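Local coordinates for viral protein F93 (Sulfolobus turreted icosahedral virus, PDB 2CO5) that probably binds DNA as a winged-helix protein and forms a dimer linked by an interchain disulfide, at residues D52-I55 with I59-E62; L25-L30 with V46-I51; E33-K36 with I40-S43. All blocks are in the same frame, centred on the assembly; numbering follows the deposited sequence.

Contact 1. Residues D52-I55 with I59-E62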
loop_
_atom_site.group_PDB
_atom_site.type_symbol
_atom_site.label_atom_id
_atom_site.label_comp_id
_atom_site.label_asym_id
_atom_site.label_seq_id
_atom_site.Cartn_x
_atom_site.Cartn_y
_atom_site.Cartn_z
ATOM N N ASP B 52 -7.601 -4.477 15.973
ATOM C CA ASP B 52 -8.487 -3.698 16.847
ATOM C C ASP B 52 -9.147 -2.570 16.080
ATOM O O ASP B 52 -10.350 -2.354 16.196
ATOM C CB ASP B 52 -7.727 -3.121 18.044
ATOM C CG ASP B 52 -7.383 -4.169 19.091
ATOM O OD1 ASP B 52 -7.917 -5.300 19.028
ATOM O OD2 ASP B 52 -6.571 -3.855 19.990
ATOM N N SER B 53 -8.355 -1.851 15.293
ATOM C CA SER B 53 -8.875 -0.736 14.501
ATOM C C SER B 53 -9.972 -1.222 13.562
ATOM O O SER B 53 -11.032 -0.608 13.481
ATOM C CB SER B 53 -7.743 -0.049 13.721
ATOM O OG SER B 53 -6.869 0.639 14.609
ATOM N N LEU B 54 -9.719 -2.339 12.878
ATOM C CA LEU B 54 -10.698 -2.947 11.961
ATOM C C LEU B 54 -11.985 -3.353 12.675
ATOM O O LEU B 54 -13.075 -3.144 12.154
ATOM C CB LEU B 54 -10.097 -4.178 11.256
ATOM C CG LEU B 54 -9.327 -4.001 9.936
ATOM C CD1 LEU B 54 -8.905 -2.578 9.664
ATOM C CD2 LEU B 54 -8.124 -4.933 9.906
ATOM N N ILE B 55 -11.840 -3.943 13.860
ATOM C CA ILE B 55 -12.979 -4.366 14.677
ATOM C C ILE B 55 -13.791 -3.178 15.177
ATOM O O ILE B 55 -15.024 -3.194 15.124
ATOM C CB ILE B 55 -12.522 -5.213 15.891
ATOM C CG1 ILE B 55 -12.058 -6.596 15.419
ATOM C CG2 ILE B 55 -13.650 -5.339 16.919
ATOM C CD1 ILE B 55 -11.473 -7.465 16.511
ATOM N N ILE B 59 -15.235 -3.145 10.232
ATOM C CA ILE B 59 -14.724 -3.847 9.051
ATOM C C ILE B 59 -14.680 -5.336 9.375
ATOM O O ILE B 59 -15.128 -6.175 8.590
ATOM C CB ILE B 59 -13.292 -3.361 8.676
ATOM C CG1 ILE B 59 -13.297 -1.871 8.311
ATOM C CG2 ILE B 59 -12.715 -4.190 7.529
ATOM C CD1 ILE B 59 -14.175 -1.517 7.122
ATOM N N LEU B 60 -14.132 -5.642 10.548
ATOM C CA LEU B 60 -14.207 -6.974 11.132
ATOM C C LEU B 60 -15.209 -6.976 12.278
ATOM O O LEU B 60 -15.556 -5.919 12.825
ATOM C CB LEU B 60 -12.840 -7.413 11.668
ATOM C CG LEU B 60 -11.726 -7.669 10.659
ATOM C CD1 LEU B 60 -10.460 -8.110 11.388
ATOM C CD2 LEU B 60 -12.154 -8.716 9.644
ATOM N N ARG B 61 -15.667 -8.176 12.623
ATOM C CA ARG B 61 -16.444 -8.432 13.834
ATOM C C ARG B 61 -15.738 -9.517 14.635
ATOM O O ARG B 61 -15.120 -10.414 14.059
ATOM C CB ARG B 61 -17.865 -8.888 13.486
ATOM C CG ARG B 61 -18.541 -9.763 14.562
ATOM C CD ARG B 61 -20.050 -9.879 14.405
ATOM N NE ARG B 61 -20.480 -11.103 13.725
ATOM C CZ ARG B 61 -20.573 -11.258 12.404
ATOM N NH1 ARG B 61 -20.245 -10.272 11.569
ATOM N NH2 ARG B 61 -21.012 -12.417 11.909
ATOM N N GLU B 62 -15.855 -9.443 15.959
ATOM C CA GLU B 62 -15.255 -10.428 16.846
ATOM C C GLU B 62 -16.328 -11.038 17.740
ATOM O O GLU B 62 -17.064 -10.315 18.406
ATOM C CB GLU B 62 -14.182 -9.762 17.698
ATOM C CG GLU B 62 -13.184 -10.714 18.329
ATOM C CD GLU B 62 -12.126 -9.973 19.135
ATOM O OE1 GLU B 62 -12.475 -9.391 20.187
ATOM O OE2 GLU B 62 -10.947 -9.970 18.715
#

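Contact 2. Residues L25-L30 with V46-I51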
loop_
_atom_site.group_PDB
_atom_site.type_symbol
_atom_site.label_atom_id
_atom_site.label_comp_id
_atom_site.label_asym_id
_atom_site.label_seq_id
_atom_site.Cartn_x
_atom_site.Cartn_y
_atom_site.Cartn_z
ATOM N N LEU B 25 -12.424 -16.546 10.602
ATOM C CA LEU B 25 -11.172 -17.134 11.052
ATOM C C LEU B 25 -10.967 -16.869 12.536
ATOM O O LEU B 25 -11.249 -15.772 13.024
ATOM C CB LEU B 25 -10.008 -16.558 10.246
ATOM C CG LEU B 25 -8.613 -17.139 10.505
ATOM C CD1 LEU B 25 -8.499 -18.575 9.993
ATOM C CD2 LEU B 25 -7.550 -16.246 9.872
ATOM N N GLU B 26 -10.484 -17.881 13.249
ATOM C CA GLU B 26 -10.130 -17.724 14.650
ATOM C C GLU B 26 -8.967 -16.757 14.721
ATOM O O GLU B 26 -8.046 -16.837 13.913
ATOM C CB GLU B 26 -9.743 -19.061 15.285
ATOM C CG GLU B 26 -10.921 -20.001 15.513
ATOM C CD GLU B 26 -10.500 -21.390 15.970
ATOM O OE1 GLU B 26 -9.301 -21.602 16.248
ATOM O OE2 GLU B 26 -11.379 -22.276 16.052
ATOM N N LYS B 27 -9.034 -15.841 15.680
ATOM C CA LYS B 27 -8.026 -14.797 15.861
ATOM C C LYS B 27 -6.618 -15.365 16.064
ATOM O O LYS B 27 -5.649 -14.825 15.536
ATOM C CB LYS B 27 -8.418 -13.921 17.056
ATOM C CG LYS B 27 -7.644 -12.619 17.224
ATOM C CD LYS B 27 -8.058 -11.965 18.547
ATOM C CE LYS B 27 -7.404 -10.617 18.768
ATOM N NZ LYS B 27 -8.055 -9.881 19.897
ATOM N N LYS B 28 -6.515 -16.463 16.806
ATOM C CA LYS B 28 -5.213 -17.064 17.133
ATOM C C LYS B 28 -4.467 -17.654 15.928
ATOM O O LYS B 28 -3.295 -18.019 16.038
ATOM C CB LYS B 28 -5.368 -18.134 18.222
ATOM C CG LYS B 28 -6.210 -19.359 17.838
ATOM C CD LYS B 28 -6.480 -20.231 19.056
ATOM C CE LYS B 28 -7.320 -21.452 18.715
ATOM N NZ LYS B 28 -7.345 -22.447 19.836
ATOM N N ARG B 29 -5.144 -17.751 14.788
ATOM C CA ARG B 29 -4.552 -18.331 13.593
ATOM C C ARG B 29 -4.152 -17.293 12.550
ATOM O O ARG B 29 -3.459 -17.627 11.596
ATOM C CB ARG B 29 -5.509 -19.367 12.999
ATOM C CG ARG B 29 -5.490 -20.662 13.799
ATOM C CD ARG B 29 -6.708 -21.526 13.604
ATOM N NE ARG B 29 -6.707 -22.613 14.589
ATOM C CZ ARG B 29 -7.562 -23.634 14.614
ATOM N NH1 ARG B 29 -8.525 -23.742 13.705
ATOM N NH2 ARG B 29 -7.449 -24.555 15.564
ATOM N N LEU B 30 -4.559 -16.040 12.744
ATOM C CA LEU B 30 -4.334 -15.002 11.739
ATOM C C LEU B 30 -2.856 -14.815 11.425
ATOM O O LEU B 30 -2.476 -14.763 10.264
ATOM C CB LEU B 30 -4.945 -13.667 12.188
ATOM C CG LEU B 30 -4.759 -12.475 11.245
ATOM C CD1 LEU B 30 -5.274 -12.787 9.840
ATOM C CD2 LEU B 30 -5.443 -11.244 11.821
ATOM N N VAL B 46 2.333 -5.153 16.358
ATOM C CA VAL B 46 1.857 -4.451 15.167
ATOM C C VAL B 46 0.522 -5.011 14.691
ATOM O O VAL B 46 -0.376 -4.251 14.345
ATOM C CB VAL B 46 2.878 -4.525 14.015
ATOM C CG1 VAL B 46 2.304 -3.902 12.728
ATOM C CG2 VAL B 46 4.172 -3.827 14.414
ATOM N N LEU B 47 0.386 -6.334 14.692
ATOM C CA LEU B 47 -0.793 -6.982 14.124
ATOM C C LEU B 47 -2.077 -6.697 14.882
ATOM O O LEU B 47 -3.065 -6.287 14.285
ATOM C CB LEU B 47 -0.594 -8.497 14.068
ATOM C CG LEU B 47 -1.714 -9.307 13.409
ATOM C CD1 LEU B 47 -1.811 -8.978 11.925
ATOM C CD2 LEU B 47 -1.472 -10.792 13.625
ATOM N N TYR B 48 -2.076 -6.935 16.191
ATOM C CA TYR B 48 -3.328 -6.891 16.944
ATOM C C TYR B 48 -3.937 -5.492 17.058
ATOM O O TYR B 48 -5.155 -5.365 17.054
ATOM C CB TYR B 48 -3.184 -7.580 18.299
ATOM C CG TYR B 48 -2.963 -9.070 18.136
ATOM C CD1 TYR B 48 -3.981 -9.892 17.664
ATOM C CD2 TYR B 48 -1.732 -9.651 18.412
ATOM C CE1 TYR B 48 -3.783 -11.259 17.489
ATOM C CE2 TYR B 48 -1.522 -11.012 18.238
ATOM C CZ TYR B 48 -2.554 -11.814 17.780
ATOM O OH TYR B 48 -2.353 -13.168 17.613
ATOM N N PRO B 49 -3.104 -4.440 17.169
ATOM C CA PRO B 49 -3.637 -3.084 17.007
ATOM C C PRO B 49 -4.320 -2.821 15.669
ATOM O O PRO B 49 -5.336 -2.122 15.646
ATOM C CB PRO B 49 -2.392 -2.200 17.170
ATOM C CG PRO B 49 -1.532 -2.977 18.058
ATOM C CD PRO B 49 -1.690 -4.403 17.566
ATOM N N LEU B 50 -3.770 -3.357 14.572
ATOM C CA LEU B 50 -4.425 -3.257 13.257
ATOM C C LEU B 50 -5.781 -3.951 13.283
ATOM O O LEU B 50 -6.769 -3.421 12.785
ATOM C CB LEU B 50 -3.560 -3.869 12.142
ATOM C CG LEU B 50 -2.228 -3.187 11.808
ATOM C CD1 LEU B 50 -1.485 -3.981 10.727
ATOM C CD2 LEU B 50 -2.415 -1.733 11.381
ATOM N N ILE B 51 -5.811 -5.147 13.869
ATOM C CA ILE B 51 -7.047 -5.888 14.057
ATOM C C ILE B 51 -8.057 -5.079 14.874
ATOM O O ILE B 51 -9.226 -4.998 14.502
ATOM C CB ILE B 51 -6.799 -7.252 14.757
ATOM C CG1 ILE B 51 -5.989 -8.184 13.854
ATOM C CG2 ILE B 51 -8.122 -7.924 15.118
ATOM C CD1 ILE B 51 -5.473 -9.411 14.565
HETATM O O HOH W 1 -3.088 -14.427 15.218
#

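Contact 3. Residues E33-K36 with I40-S43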
loop_
_atom_site.group_PDB
_atom_site.type_symbol
_atom_site.label_atom_id
_atom_site.label_comp_id
_atom_site.label_asym_id
_atom_site.label_seq_id
_atom_site.Cartn_x
_atom_site.Cartn_y
_atom_site.Cartn_z
ATOM N N GLU B 33 -1.468 -17.765 9.472
ATOM C CA GLU B 33 -2.065 -17.755 8.138
ATOM C C GLU B 33 -1.354 -16.775 7.217
ATOM O O GLU B 33 -1.018 -17.107 6.086
ATOM C CB GLU B 33 -3.548 -17.378 8.218
ATOM C CG GLU B 33 -4.466 -18.521 8.568
ATOM C CD GLU B 33 -4.555 -19.549 7.455
ATOM O OE1 GLU B 33 -4.994 -19.192 6.338
ATOM O OE2 GLU B 33 -4.185 -20.714 7.705
ATOM N N ILE B 34 -1.146 -15.562 7.711
ATOM C CA ILE B 34 -0.426 -14.528 6.974
ATOM C C ILE B 34 0.987 -14.986 6.625
ATOM O O ILE B 34 1.444 -14.805 5.493
ATOM C CB ILE B 34 -0.349 -13.223 7.787
ATOM C CG1 ILE B 34 -1.724 -12.559 7.857
ATOM C CG2 ILE B 34 0.658 -12.261 7.174
ATOM C CD1 ILE B 34 -1.794 -11.435 8.887
ATOM N N LEU B 35 1.678 -15.574 7.600
ATOM C CA LEU B 35 3.032 -16.069 7.369
ATOM C C LEU B 35 3.069 -17.160 6.298
ATOM O O LEU B 35 3.922 -17.132 5.406
ATOM C CB LEU B 35 3.664 -16.596 8.663
ATOM C CG LEU B 35 5.112 -17.092 8.534
ATOM C CD1 LEU B 35 6.027 -15.999 7.947
ATOM C CD2 LEU B 35 5.624 -17.577 9.876
ATOM N N LYS B 36 2.154 -18.120 6.380
ATOM C CA LYS B 36 2.192 -19.244 5.458
ATOM C C LYS B 36 1.662 -18.884 4.070
ATOM O O LYS B 36 2.173 -19.379 3.071
ATOM C CB LYS B 36 1.508 -20.491 6.042
ATOM C CG LYS B 36 -0.008 -20.537 6.034
ATOM C CD LYS B 36 -0.465 -21.988 5.844
ATOM C CE LYS B 36 -1.941 -22.169 6.139
ATOM N NZ LYS B 36 -2.457 -23.464 5.623
ATOM N N ILE B 40 5.079 -13.332 5.103
ATOM C CA ILE B 40 5.285 -12.117 5.881
ATOM C C ILE B 40 5.007 -12.408 7.353
ATOM O O ILE B 40 3.967 -12.974 7.700
ATOM C CB ILE B 40 4.357 -10.978 5.403
ATOM C CG1 ILE B 40 4.658 -10.619 3.947
ATOM C CG2 ILE B 40 4.520 -9.728 6.276
ATOM C CD1 ILE B 40 3.619 -9.703 3.332
ATOM N N ASP B 41 5.951 -12.025 8.207
ATOM C CA ASP B 41 5.840 -12.213 9.649
ATOM C C ASP B 41 5.545 -10.864 10.292
ATOM O O ASP B 41 6.438 -10.030 10.440
ATOM C CB ASP B 41 7.144 -12.798 10.215
ATOM C CG ASP B 41 6.945 -13.531 11.540
ATOM O OD1 ASP B 41 5.781 -13.728 11.944
ATOM O OD2 ASP B 41 7.959 -13.927 12.167
ATOM N N ILE B 42 4.286 -10.635 10.648
ATOM C CA ILE B 42 3.917 -9.413 11.356
ATOM C C ILE B 42 3.955 -9.708 12.857
ATOM O O ILE B 42 3.319 -10.653 13.326
ATOM C CB ILE B 42 2.515 -8.911 10.943
ATOM C CG1 ILE B 42 2.407 -8.781 9.418
ATOM C CG2 ILE B 42 2.224 -7.568 11.592
ATOM C CD1 ILE B 42 1.013 -8.433 8.926
ATOM N N SER B 43 4.709 -8.905 13.601
ATOM C CA SER B 43 4.805 -9.056 15.052
ATOM C C SER B 43 3.443 -8.809 15.715
ATOM O O SER B 43 2.565 -8.167 15.128
ATOM C CB SER B 43 5.862 -8.100 15.610
ATOM O OG SER B 43 5.526 -6.752 15.325
#

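Contact 1. Residues D52-I55 with I59-E62
The carbonyl oxygen of Leu-54 is gripped by two successive backbone amides from the start of 59-62. Ile-59 N lies 2.9 Å from Leu-54 O, nearly in line with the carbonyl bond, but its own N-H is bent (138° at the hydrogen). Leu-60 N, at 3.2 Å from the same Leu-54 O, reverses this: its N-H points straight at the oxygen (166°), yet approaches from above the carbonyl plane. One residue on, Ile-55 CA offers a CA-H...O contact to Leu-60 O at 3.5 Å, so the backbones touch in both directions. Apolar packing seals the turn. Leu-54 CB sits 3.9 Å from Leu-60 CG, and Ile-55 CG1 rests on Leu-60 CB. With CG1 beside the backbone N (chi1 -72°) and the chain extended to its tip, Ile-55 carries CD1 against the carboxylate end of Glu-62, 3.4 Å from OE2, an oxygen already engaged in a salt bridge with Lys-27. Leu-60 also reaches Leu-18 of helix 9-20 and Leu-73 of strand 70-73, which places the turn over the hydrophobic core. This tight connection, from helix 44-56 straight into strand 60-63, is the entry from the helix-turn-helix into the wing hairpin of a winged-helix domain.

Contact 2. Residues L25-L30 with V46-I51
Leu-30 and Ile-51 meet tip to tip. Leu-30 CD2 is modelled 3.3 Å from Ile-51 CD1, a separation too short to be trusted in detail, but the packing is also supported by Leu-30 CD2 lying 3.7 Å from Ile-51 CG1. The same Leu-30 CD2 lies 4.3 Å from Leu-47 CD1, one helical turn before Ile-51, so a single methyl addresses two successive rungs of helix 44-56. Beside this apolar patch, the aliphatic part of Lys-27 slants across the Tyr-48 ring: Lys-27 CE is 3.7 Å from Tyr-48 CD1, and Lys-27 CG is 4.1 Å from Tyr-48 CE1. The contact is therefore made by methylenes of the lysine, while its ammonium group travels on to a salt bridge with Glu-62.

Torsions explain this reach. Lys-27 has CG opposite its backbone N (chi1 -168°) and every later torsion extended, giving a straight rod that crosses the ring. Around these side chains comes a water that bridges the segments, 2.6 Å from Lys-27 O, to which it donates, and 2.8 Å from Tyr-48 OH. Lys-27 O also accepts the backbone N-H of Leu-30, at 3.2 Å from Leu-30 N, which ties the water-binding carbonyl to the turn that presents Leu-30. Farther out, Val-17 of helix 9-20 and Leu-71 of strand 70-73 pack on Leu-30, and Leu-71 also touches Ile-51.

No direct hydrogen bond joins the two segments. Their direct contacts are all between carbons, and the water supplies the polar link, giving Lys-27 O a donated hydrogen bond.

Contact 3. Residues E33-K36 with I40-S43
Ile-40 meets the helical segment chiefly through its carbonyl oxygen, which lies against both Ile-34 and Leu-35. Leu-35 CA is 3.3 Å from Ile-40 O in a CA-H...O contact whose angle at the hydrogen is 135°, and Ile-34 CG2 stands 3.4 Å from that oxygen. The nearby Leu-35 N has too poor an angle for a hydrogen bond, leaving one CA-H...O contact and van der Waals packing to carry the approach. Ile-40 also adds its branch point, with CB 4.3 Å from Ile-34 CG2, and its side chain packs on Ile-13 of helix 9-20 and on Ile-91 of the second subunit.

At Asp-41 the chain turns to a more exposed edge of the contact. Its CB is 4.1 Å from Leu-35 CD1, a methyl that also lies along the peptide leaving Ile-40, 3.8 Å from Ile-40 C. Leu-35 reaches this peptide because its CG stands opposite the backbone N (chi1 -178°), beside the carbonyl carbon.

Ile-42 returns to the interior, where its CD1 lies 4.1 Å from Ile-34 CD1 and the two side chains pass at a slant. Both isoleucines also touch Leu-47. Ser-43 then takes the N-cap position of the following helix. Helix 30-38, this extended linker and helix 44-56 together form the helix-turn-helix of the winged-helix fold, in which helix 44-56 is probably the recognition helix.

Contact 3 is nested inside the chain loop that contact 2 closes, and contact 1 follows in series. Contacts 1 and 2 share helix 44-56, have centres about 10 Å apart, and are joined by the salt bridge from Lys-27 NZ to Glu-62 OE2, 3.1 Å long. Contacts 2 and 3, also about 10 Å between centres, merge through apolar packing: Leu-47 CD1 lies 3.9 Å from Ile-34 CD1. Contacts 1 and 3 do not touch, their centres being about 18 Å apart on opposite sides of the chain's centre. Contact 2 thus links contact 3, within the helix-turn-helix, to contact 1, at the start of the wing; winged-helix proteins commonly approach DNA with the recognition helix, here probably 44-56, and the wing.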